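Side-chain contacts in putative sugar binding protein (Geobacillus stearothermophilus, PDB 6GT9), which binds galactose and probably serves as the glucose-galactose binding protein of a three-component sensing system for galactan utilization: residues D74-I79 against I91-L96; K230-F235 against Q239-I244; I253-L256 against T260-A263. All coordinates share one frame; numbering follows the deposited sequence.

How the contacts relate
The three contacts come in series along the chain and lie in the two lobes of a periplasmic-binding-protein fold. Contact 1 joins helix 73-85 to strand 90-93 of the all-parallel sheet. Contacts 2 and 3 belong to the other, mixed sheet, on the opposite side of the chain's centre; their centres lie about 35 Å and 32 Å from that of contact 1. Strand 242-246 is followed in the chain by helix 250-258, and these two contacts touch, with centres about 10 Å apart; the backbones of Ile-243 and Ala-262 are probably hydrogen-bonded. Contact 1 thus borders the galactose pocket through Gln-94, while contacts 2 and 3 join helices to the sheet of the other lobe, away from the pocket residues.

Contact 1 of 3, residues D74-I79 against I91-L96; sequences DEHLRI and IITQGL
His-76 reaches from helix 73-85 to the end of strand 90-93 and meets three residues there with its imidazole ring. Its chi1 of -159° sets CG roughly opposite the backbone N and sends the ring across to Thr-93. NE2 of His-76 donates a hydrogen bond to Thr-93 OG1, 3.1 Å away; the bond is bent, with an angle of 148° at the hydrogen, and the hydroxyl oxygen lies out of the ring plane. Thr-93 OG1 in turn donates to Gln-94 O at 2.9 Å: the hydroxyl both accepts from the imidazole and donates to the backbone, two bonds that restrict its rotation. With chi1 of 180°, Thr-93 turns its hydroxyl to the histidine and leaves the methyl between N and the carbonyl carbon. At the ring edge, Gln-94 OE1 lies in plane, 3.7 Å from His-76 CE1, with the amide plane tilted from the imidazole. Leu-96 CD2 approaches obliquely, 3.6 Å from His-76 ND1. Replacing His-76 by alanine would probably leave the Thr-93 hydroxyl without its donor and Leu-96 CD2 without the imidazole it packs against. The amide end of Gln-94 belongs to the sugar site: its NE2 bonds to Asp-119 and Glu-38, and the side chain touches the bound galactose, which makes His-76 a second-shell neighbour of the pocket. Around the buried contact, Val-36 of strand 32-36 touches both His-76 and Thr-93, while Phe-101 of helix 98-110 meets the imidazole edge-to-face and also packs on Leu-96.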
loop_
_atom_site.group_PDB
_atom_site.type_symbol
_atom_site.label_atom_id
_atom_site.label_comp_id
_atom_site.label_asym_id
_atom_site.label_seq_id
_atom_site.Cartn_x
_atom_site.Cartn_y
_atom_site.Cartn_z
ATOM N N ASP A 74 10.527 -9.872 9.807
ATOM C CA ASP A 74 11.912 -10.125 10.205
ATOM C C ASP A 74 12.861 -10.024 9.023
ATOM O O ASP A 74 13.950 -9.450 9.145
ATOM C CB ASP A 74 12.045 -11.497 10.867
ATOM C CG ASP A 74 11.388 -11.546 12.236
ATOM O OD1 ASP A 74 11.234 -10.469 12.860
ATOM O OD2 ASP A 74 11.016 -12.655 12.681
ATOM N N GLU A 75 12.487 -10.593 7.875
ATOM C CA GLU A 75 13.358 -10.497 6.705
ATOM C C GLU A 75 13.521 -9.043 6.259
ATOM O O GLU A 75 14.622 -8.605 5.897
ATOM C CB GLU A 75 12.797 -11.364 5.579
ATOM C CG GLU A 75 13.556 -11.304 4.268
ATOM C CD GLU A 75 14.959 -11.892 4.339
ATOM O OE1 GLU A 75 15.348 -12.479 5.385
ATOM O OE2 GLU A 75 15.672 -11.764 3.318
ATOM N N HIS A 76 12.424 -8.290 6.287
ATOM C CA HIS A 76 12.447 -6.864 5.982
ATOM C C HIS A 76 13.421 -6.125 6.890
ATOM O O HIS A 76 14.234 -5.320 6.426
ATOM C CB HIS A 76 11.024 -6.315 6.133
ATOM C CG HIS A 76 10.761 -5.031 5.401
ATOM N ND1 HIS A 76 9.542 -4.753 4.819
ATOM C CD2 HIS A 76 11.537 -3.942 5.186
ATOM C CE1 HIS A 76 9.585 -3.559 4.258
ATOM N NE2 HIS A 76 10.782 -3.040 4.471
ATOM N N LEU A 77 13.358 -6.393 8.174
ATOM C CA LEU A 77 14.242 -5.757 9.091
ATOM C C LEU A 77 15.688 -6.200 8.914
ATOM O O LEU A 77 16.567 -5.458 9.171
ATOM C CB LEU A 77 13.827 -5.972 10.514
ATOM C CG LEU A 77 12.489 -5.410 10.901
ATOM C CD1 LEU A 77 12.170 -5.833 12.305
ATOM C CD2 LEU A 77 12.445 -3.903 10.753
ATOM N N ARG A 78 15.923 -7.408 8.474
ATOM C CA ARG A 78 17.296 -7.871 8.271
ATOM C C ARG A 78 17.937 -7.159 7.089
ATOM O O ARG A 78 19.131 -6.826 7.122
ATOM C CB ARG A 78 17.310 -9.394 8.063
ATOM C CG ARG A 78 18.686 -9.994 7.870
ATOM C CD ARG A 78 18.577 -11.469 7.404
ATOM N NE ARG A 78 18.095 -11.542 6.026
ATOM C CZ ARG A 78 18.848 -11.260 4.963
ATOM N NH1 ARG A 78 20.123 -10.903 5.120
ATOM N NH2 ARG A 78 18.331 -11.340 3.741
ATOM N N ILE A 79 17.150 -6.905 6.041
ATOM C CA ILE A 79 17.648 -6.210 4.858
ATOM C C ILE A 79 17.968 -4.758 5.183
ATOM O O ILE A 79 18.971 -4.207 4.706
ATOM C CB ILE A 79 16.624 -6.333 3.719
ATOM C CG1 ILE A 79 16.554 -7.794 3.249
ATOM C CG2 ILE A 79 16.955 -5.375 2.587
ATOM C CD1 ILE A 79 15.420 -8.069 2.307
ATOM N N ILE A 91 18.406 5.263 2.973
ATOM C CA ILE A 91 17.568 4.068 2.945
ATOM C C ILE A 91 16.117 4.522 2.871
ATOM O O ILE A 91 15.683 5.377 3.658
ATOM C CB ILE A 91 17.808 3.179 4.180
ATOM C CG1 ILE A 91 19.243 2.622 4.150
ATOM C CG2 ILE A 91 16.804 2.055 4.238
ATOM C CD1 ILE A 91 19.639 1.808 5.365
ATOM N N ILE A 92 15.386 3.987 1.904
ATOM C CA ILE A 92 13.979 4.305 1.683
ATOM C C ILE A 92 13.181 3.030 1.905
ATOM O O ILE A 92 13.463 2.004 1.272
ATOM C CB ILE A 92 13.748 4.862 0.268
ATOM C CG1 ILE A 92 14.668 6.062 0.015
ATOM C CG2 ILE A 92 12.255 5.229 0.058
ATOM C CD1 ILE A 92 14.855 6.412 -1.456
ATOM N N THR A 93 12.188 3.095 2.792
ATOM C CA THR A 93 11.472 1.900 3.220
ATOM C C THR A 93 10.120 2.284 3.805
ATOM O O THR A 93 9.929 3.397 4.291
ATOM C CB THR A 93 12.261 1.128 4.280
ATOM O OG1 THR A 93 11.525 -0.029 4.677
ATOM C CG2 THR A 93 12.469 2.016 5.496
ATOM N N GLN A 94 9.200 1.327 3.796
ATOM C CA GLN A 94 8.005 1.452 4.620
ATOM C C GLN A 94 8.394 1.409 6.091
ATOM O O GLN A 94 9.328 0.703 6.488
ATOM C CB GLN A 94 7.038 0.307 4.350
ATOM C CG GLN A 94 6.361 0.288 3.013
ATOM C CD GLN A 94 5.873 -1.120 2.705
ATOM O OE1 GLN A 94 6.681 -2.042 2.629
ATOM N NE2 GLN A 94 4.547 -1.299 2.574
ATOM N N GLY A 95 7.682 2.178 6.904
ATOM C CA GLY A 95 7.710 1.930 8.330
ATOM C C GLY A 95 6.629 0.912 8.602
ATOM O O GLY A 95 5.552 1.267 9.084
ATOM N N LEU A 96 6.897 -0.357 8.263
ATOM C CA LEU A 96 5.819 -1.327 8.061
ATOM C C LEU A 96 5.013 -1.561 9.334
ATOM O O LEU A 96 3.780 -1.686 9.282
ATOM C CB LEU A 96 6.395 -2.637 7.535
ATOM C CG LEU A 96 5.433 -3.595 6.842
ATOM C CD1 LEU A 96 4.610 -2.853 5.783
ATOM C CD2 LEU A 96 6.241 -4.718 6.212
#

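Contact 2 of 3, residues K230-F235 against Q239-I244; sequences KVVEQF and QKTYII
Val-232 is the one side chain of 230-235 that meets 239-244, and its two methyls divide the work. CG2 lies 4.0 Å from Thr-241 CG2 and 4.1 Å from Ile-243 CD1, touching both residues at once. CG1 turns to the base of the threonine, 4.1 Å from Thr-241 CB. The valine's chi1 of 168° explains this split, since CG1 then stands anti to the backbone N and CG2 anti to the carbonyl carbon, and both branches face 239-244. Thr-241 answers with its methyl, crossing the valine obliquely, whereas Ile-243 runs past Val-232 in the opposite direction and touches it with the end of its longer branch. These approaches are an ordinary van der Waals fit. Helix 224-235 here packs onto the strand that follows it, completing the beta-alpha-beta unit of strand 216-219, helix 224-235 and strand 242-246, a right-handed crossover of the kind that builds these Rossmann-like lobes. The better buried end is at Ile-243, which rests also on Ile-261. Val-232 and Thr-241 fit each other just as closely but are partly exposed, although Thr-241 also touches Phe-217 of the neighbouring strand. The solvent side begins beyond this pair: Gln-234, Phe-235, Gln-239 and Lys-240 lie on the surface, where the helix ends and the chain turns back. On the side toward helix 250-258, Glu-233 OE1 pairs with Lys-258 in a salt bridge and comes close to the Thr-260 hydroxyl, probably hydrogen-bonded, while Lys-240 NZ reaches the carbonyl oxygen of Gly-259 in a weak bond.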
loop_
_atom_site.group_PDB
_atom_site.type_symbol
_atom_site.label_atom_id
_atom_site.label_comp_id
_atom_site.label_asym_id
_atom_site.label_seq_id
_atom_site.Cartn_x
_atom_site.Cartn_y
_atom_site.Cartn_z
ATOM N N LYS A 230 -12.273 -12.516 -8.943
ATOM C CA LYS A 230 -12.182 -13.847 -9.532
ATOM C C LYS A 230 -13.179 -14.801 -8.890
ATOM O O LYS A 230 -13.842 -15.578 -9.585
ATOM C CB LYS A 230 -10.762 -14.390 -9.390
ATOM C CG LYS A 230 -10.617 -15.862 -9.772
ATOM C CD LYS A 230 -9.416 -16.505 -9.052
ATOM C CE LYS A 230 -9.138 -17.922 -9.548
ATOM N NZ LYS A 230 -8.552 -17.924 -10.918
ATOM N N VAL A 231 -13.302 -14.758 -7.563
ATOM C CA VAL A 231 -14.215 -15.668 -6.878
ATOM C C VAL A 231 -15.669 -15.289 -7.159
ATOM O O VAL A 231 -16.516 -16.158 -7.411
ATOM C CB VAL A 231 -13.893 -15.685 -5.373
ATOM C CG1 VAL A 231 -14.964 -16.444 -4.598
ATOM C CG2 VAL A 231 -12.542 -16.329 -5.154
ATOM N N VAL A 232 -15.977 -13.991 -7.145
ATOM C CA VAL A 232 -17.338 -13.536 -7.414
ATOM C C VAL A 232 -17.774 -13.962 -8.810
ATOM O O VAL A 232 -18.902 -14.439 -9.009
ATOM C CB VAL A 232 -17.430 -12.007 -7.229
ATOM C CG1 VAL A 232 -18.753 -11.456 -7.778
ATOM C CG2 VAL A 232 -17.278 -11.653 -5.765
ATOM N N GLU A 233 -16.887 -13.816 -9.798
ATOM C CA GLU A 233 -17.259 -14.162 -11.165
ATOM C C GLU A 233 -17.447 -15.664 -11.344
ATOM O O GLU A 233 -18.243 -16.082 -12.191
ATOM C CB GLU A 233 -16.218 -13.631 -12.153
ATOM C CG GLU A 233 -16.292 -12.127 -12.344
ATOM C CD GLU A 233 -15.529 -11.635 -13.567
ATOM O OE1 GLU A 233 -15.633 -10.425 -13.887
ATOM O OE2 GLU A 233 -14.820 -12.447 -14.203
ATOM N N GLN A 234 -16.743 -16.488 -10.560
ATOM C CA GLN A 234 -16.920 -17.933 -10.682
ATOM C C GLN A 234 -18.283 -18.384 -10.183
ATOM O O GLN A 234 -18.819 -19.386 -10.676
ATOM C CB GLN A 234 -15.821 -18.680 -9.932
ATOM C CG GLN A 234 -14.425 -18.414 -10.463
ATOM C CD GLN A 234 -13.380 -19.313 -9.841
ATOM O OE1 GLN A 234 -13.329 -19.482 -8.616
ATOM N NE2 GLN A 234 -12.518 -19.876 -10.680
ATOM N N PHE A 235 -18.848 -17.688 -9.195
ATOM C CA PHE A 235 -20.235 -17.959 -8.826
ATOM C C PHE A 235 -21.189 -17.524 -9.932
ATOM O O PHE A 235 -22.126 -18.256 -10.280
ATOM C CB PHE A 235 -20.580 -17.254 -7.518
ATOM C CG PHE A 235 -20.067 -17.952 -6.290
ATOM C CD1 PHE A 235 -20.744 -19.039 -5.759
ATOM C CD2 PHE A 235 -18.917 -17.512 -5.657
ATOM C CE1 PHE A 235 -20.285 -19.675 -4.625
ATOM C CE2 PHE A 235 -18.450 -18.143 -4.522
ATOM C CZ PHE A 235 -19.136 -19.229 -4.004
ATOM N N GLN A 239 -27.693 -11.840 -8.162
ATOM C CA GLN A 239 -27.655 -10.793 -7.164
ATOM C C GLN A 239 -26.217 -10.303 -6.961
ATOM O O GLN A 239 -25.416 -10.924 -6.361
ATOM C CB GLN A 239 -28.431 -11.183 -5.910
ATOM C CG GLN A 239 -29.776 -11.856 -6.225
ATOM C CD GLN A 239 -30.884 -10.939 -6.807
ATOM O OE1 GLN A 239 -31.456 -11.209 -7.865
ATOM N NE2 GLN A 239 -31.226 -9.892 -6.066
ATOM N N LYS A 240 -25.928 -9.155 -7.523
ATOM C CA LYS A 240 -24.588 -8.637 -7.509
ATOM C C LYS A 240 -23.912 -8.382 -6.147
ATOM O O LYS A 240 -24.538 -8.291 -5.121
ATOM C CB LYS A 240 -24.441 -7.482 -8.509
ATOM C CG LYS A 240 -23.108 -7.448 -9.261
ATOM C CD LYS A 240 -23.237 -6.680 -10.553
ATOM C CE LYS A 240 -21.966 -5.919 -10.904
ATOM N NZ LYS A 240 -22.261 -4.679 -11.681
ATOM N N THR A 241 -22.593 -8.310 -6.187
ATOM C CA THR A 241 -21.754 -8.122 -5.025
ATOM C C THR A 241 -20.973 -6.850 -5.256
ATOM O O THR A 241 -20.428 -6.691 -6.281
ATOM C CB THR A 241 -20.765 -9.279 -4.957
ATOM O OG1 THR A 241 -21.475 -10.476 -4.769
ATOM C CG2 THR A 241 -19.781 -9.120 -3.853
ATOM N N TYR A 242 -20.947 -5.970 -4.272
ATOM C CA TYR A 242 -20.230 -4.704 -4.363
ATOM C C TYR A 242 -18.777 -4.912 -3.952
ATOM O O TYR A 242 -18.500 -5.441 -2.874
ATOM C CB TYR A 242 -20.889 -3.648 -3.474
ATOM C CG TYR A 242 -20.211 -2.288 -3.494
ATOM C CD1 TYR A 242 -20.567 -1.322 -4.426
ATOM C CD2 TYR A 242 -19.216 -1.972 -2.569
ATOM C CE1 TYR A 242 -19.939 -0.072 -4.443
ATOM C CE2 TYR A 242 -18.588 -0.728 -2.577
ATOM C CZ TYR A 242 -18.949 0.216 -3.514
ATOM O OH TYR A 242 -18.332 1.459 -3.513
ATOM N N ILE A 243 -17.849 -4.496 -4.806
ATOM C CA ILE A 243 -16.419 -4.625 -4.516
ATOM C C ILE A 243 -15.776 -3.252 -4.612
ATOM O O ILE A 243 -15.822 -2.619 -5.674
ATOM C CB ILE A 243 -15.715 -5.593 -5.474
ATOM C CG1 ILE A 243 -16.379 -6.961 -5.445
ATOM C CG2 ILE A 243 -14.243 -5.733 -5.088
ATOM C CD1 ILE A 243 -15.769 -7.929 -6.439
ATOM N N ILE A 244 -15.140 -2.809 -3.530
ATOM C CA ILE A 244 -14.252 -1.654 -3.585
ATOM C C ILE A 244 -12.862 -2.118 -3.159
ATOM O O ILE A 244 -12.706 -2.773 -2.120
ATOM C CB ILE A 244 -14.764 -0.469 -2.735
ATOM C CG1 ILE A 244 -13.796 0.733 -2.853
ATOM C CG2 ILE A 244 -15.011 -0.880 -1.299
ATOM C CD1 ILE A 244 -14.375 2.086 -2.411
#

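Contact 3 of 3, residues I253-L256 against T260-A263; sequences IRYL and TIAA
The ring of Tyr-255 is met obliquely by both Thr-260 and Ile-261, squarely neither on a face nor at an edge. Thr-260 comes in by its CB, 3.8 Å from Tyr-255 CD1, while Ile-261 CD1 passes 4.2 Å from Tyr-255 CD2. The isoleucine fits more closely lower down, where its CD1 lies 3.6 Å from Tyr-255 CB. Ile-261 has its CG1 anti to the carbonyl carbon (chi1 -66°) and the chain extended beyond it, which carries the CD1 methyl along the base of the tyrosine. Its other branch, CG2, packs 3.9 Å from Leu-256 CD1, so one isoleucine spans two successive helix residues. Leu-256 CD1 also lies against the backbone here, 3.3 Å from Ile-261 O. The turn is closed through the main chain: Ile-261 N gives a weak hydrogen bond of 3.3 Å to Tyr-255 O, and Leu-256 CA points its hydrogen almost straight at Ile-261 O, an angle of 177° in a CA-H...O contact. A water donates to Leu-256 O and, at 2.6 Å, to Ile-261 O, bridging the helix to the segment that returns from it. The hydroxyl of Thr-260 is probably hydrogen-bonded to Glu-233 of helix 224-235. That helix packs alongside, Ala-229 touching both Tyr-255 and Thr-260, and Ala-225 touching Ile-261. On the sheet side Ile-261 rests on Ile-243 of strand 242-246, Leu-256 packs on Ile-300 of strand 298-301, and the chain passes through Ala-263 into strand 263-266, between those two strands.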
loop_
_atom_site.group_PDB
_atom_site.type_symbol
_atom_site.label_atom_id
_atom_site.label_comp_id
_atom_site.label_asym_id
_atom_site.label_seq_id
_atom_site.Cartn_x
_atom_site.Cartn_y
_atom_site.Cartn_z
ATOM N N ILE A 253 -8.376 -2.387 -13.261
ATOM C CA ILE A 253 -9.057 -1.527 -14.230
ATOM C C ILE A 253 -9.960 -2.353 -15.138
ATOM O O ILE A 253 -11.094 -1.956 -15.444
ATOM C CB ILE A 253 -8.036 -0.712 -15.046
ATOM C CG1 ILE A 253 -7.228 0.217 -14.133
ATOM C CG2 ILE A 253 -8.732 0.072 -16.152
ATOM C CD1 ILE A 253 -8.068 1.115 -13.269
ATOM N N ARG A 254 -9.471 -3.515 -15.581
ATOM C CA ARG A 254 -10.278 -4.399 -16.418
ATOM C C ARG A 254 -11.575 -4.794 -15.718
ATOM O O ARG A 254 -12.667 -4.684 -16.293
ATOM C CB ARG A 254 -9.463 -5.639 -16.787
ATOM C CG ARG A 254 -10.213 -6.598 -17.681
ATOM C CD ARG A 254 -10.744 -5.866 -18.908
ATOM N NE ARG A 254 -11.576 -6.732 -19.739
ATOM C CZ ARG A 254 -12.804 -6.428 -20.148
ATOM N NH1 ARG A 254 -13.354 -5.263 -19.816
ATOM N NH2 ARG A 254 -13.477 -7.289 -20.899
ATOM N N TYR A 255 -11.475 -5.248 -14.468
ATOM C CA TYR A 255 -12.661 -5.636 -13.708
ATOM C C TYR A 255 -13.604 -4.455 -13.488
ATOM O O TYR A 255 -14.833 -4.614 -13.501
ATOM C CB TYR A 255 -12.238 -6.227 -12.368
ATOM C CG TYR A 255 -11.874 -7.696 -12.380
ATOM C CD1 TYR A 255 -12.745 -8.648 -12.898
ATOM C CD2 TYR A 255 -10.664 -8.135 -11.841
ATOM C CE1 TYR A 255 -12.420 -9.999 -12.891
ATOM C CE2 TYR A 255 -10.331 -9.477 -11.829
ATOM C CZ TYR A 255 -11.211 -10.404 -12.353
ATOM O OH TYR A 255 -10.876 -11.737 -12.339
ATOM N N LEU A 256 -13.041 -3.267 -13.246
ATOM C CA LEU A 256 -13.841 -2.053 -13.149
ATOM C C LEU A 256 -14.581 -1.787 -14.452
ATOM O O LEU A 256 -15.761 -1.408 -14.443
ATOM C CB LEU A 256 -12.927 -0.883 -12.794
ATOM C CG LEU A 256 -13.395 0.396 -12.125
ATOM C CD1 LEU A 256 -14.123 0.110 -10.829
ATOM C CD2 LEU A 256 -12.161 1.244 -11.867
ATOM N N THR A 260 -17.438 -5.808 -12.612
ATOM C CA THR A 260 -17.263 -6.727 -11.492
ATOM C C THR A 260 -16.799 -5.993 -10.241
ATOM O O THR A 260 -17.321 -6.224 -9.143
ATOM C CB THR A 260 -16.262 -7.814 -11.868
ATOM O OG1 THR A 260 -16.626 -8.379 -13.134
ATOM C CG2 THR A 260 -16.239 -8.891 -10.806
ATOM N N ILE A 261 -15.784 -5.124 -10.383
ATOM C CA ILE A 261 -15.379 -4.195 -9.331
ATOM C C ILE A 261 -16.131 -2.887 -9.525
ATOM O O ILE A 261 -16.283 -2.403 -10.649
ATOM C CB ILE A 261 -13.849 -3.984 -9.351
ATOM C CG1 ILE A 261 -13.158 -5.305 -8.982
ATOM C CG2 ILE A 261 -13.435 -2.857 -8.418
ATOM C CD1 ILE A 261 -11.637 -5.242 -8.959
ATOM N N ALA A 262 -16.621 -2.314 -8.426
ATOM C CA ALA A 262 -17.380 -1.068 -8.486
ATOM C C ALA A 262 -16.521 0.177 -8.309
ATOM O O ALA A 262 -16.852 1.241 -8.854
ATOM C CB ALA A 262 -18.471 -1.069 -7.413
ATOM N N ALA A 263 -15.436 0.089 -7.545
ATOM C CA ALA A 263 -14.665 1.286 -7.252
ATOM C C ALA A 263 -13.277 0.869 -6.808
ATOM O O ALA A 263 -13.049 -0.280 -6.431
ATOM C CB ALA A 263 -15.325 2.127 -6.163
HETATM O O HOH W 1 -17.708 -0.868 -12.271
#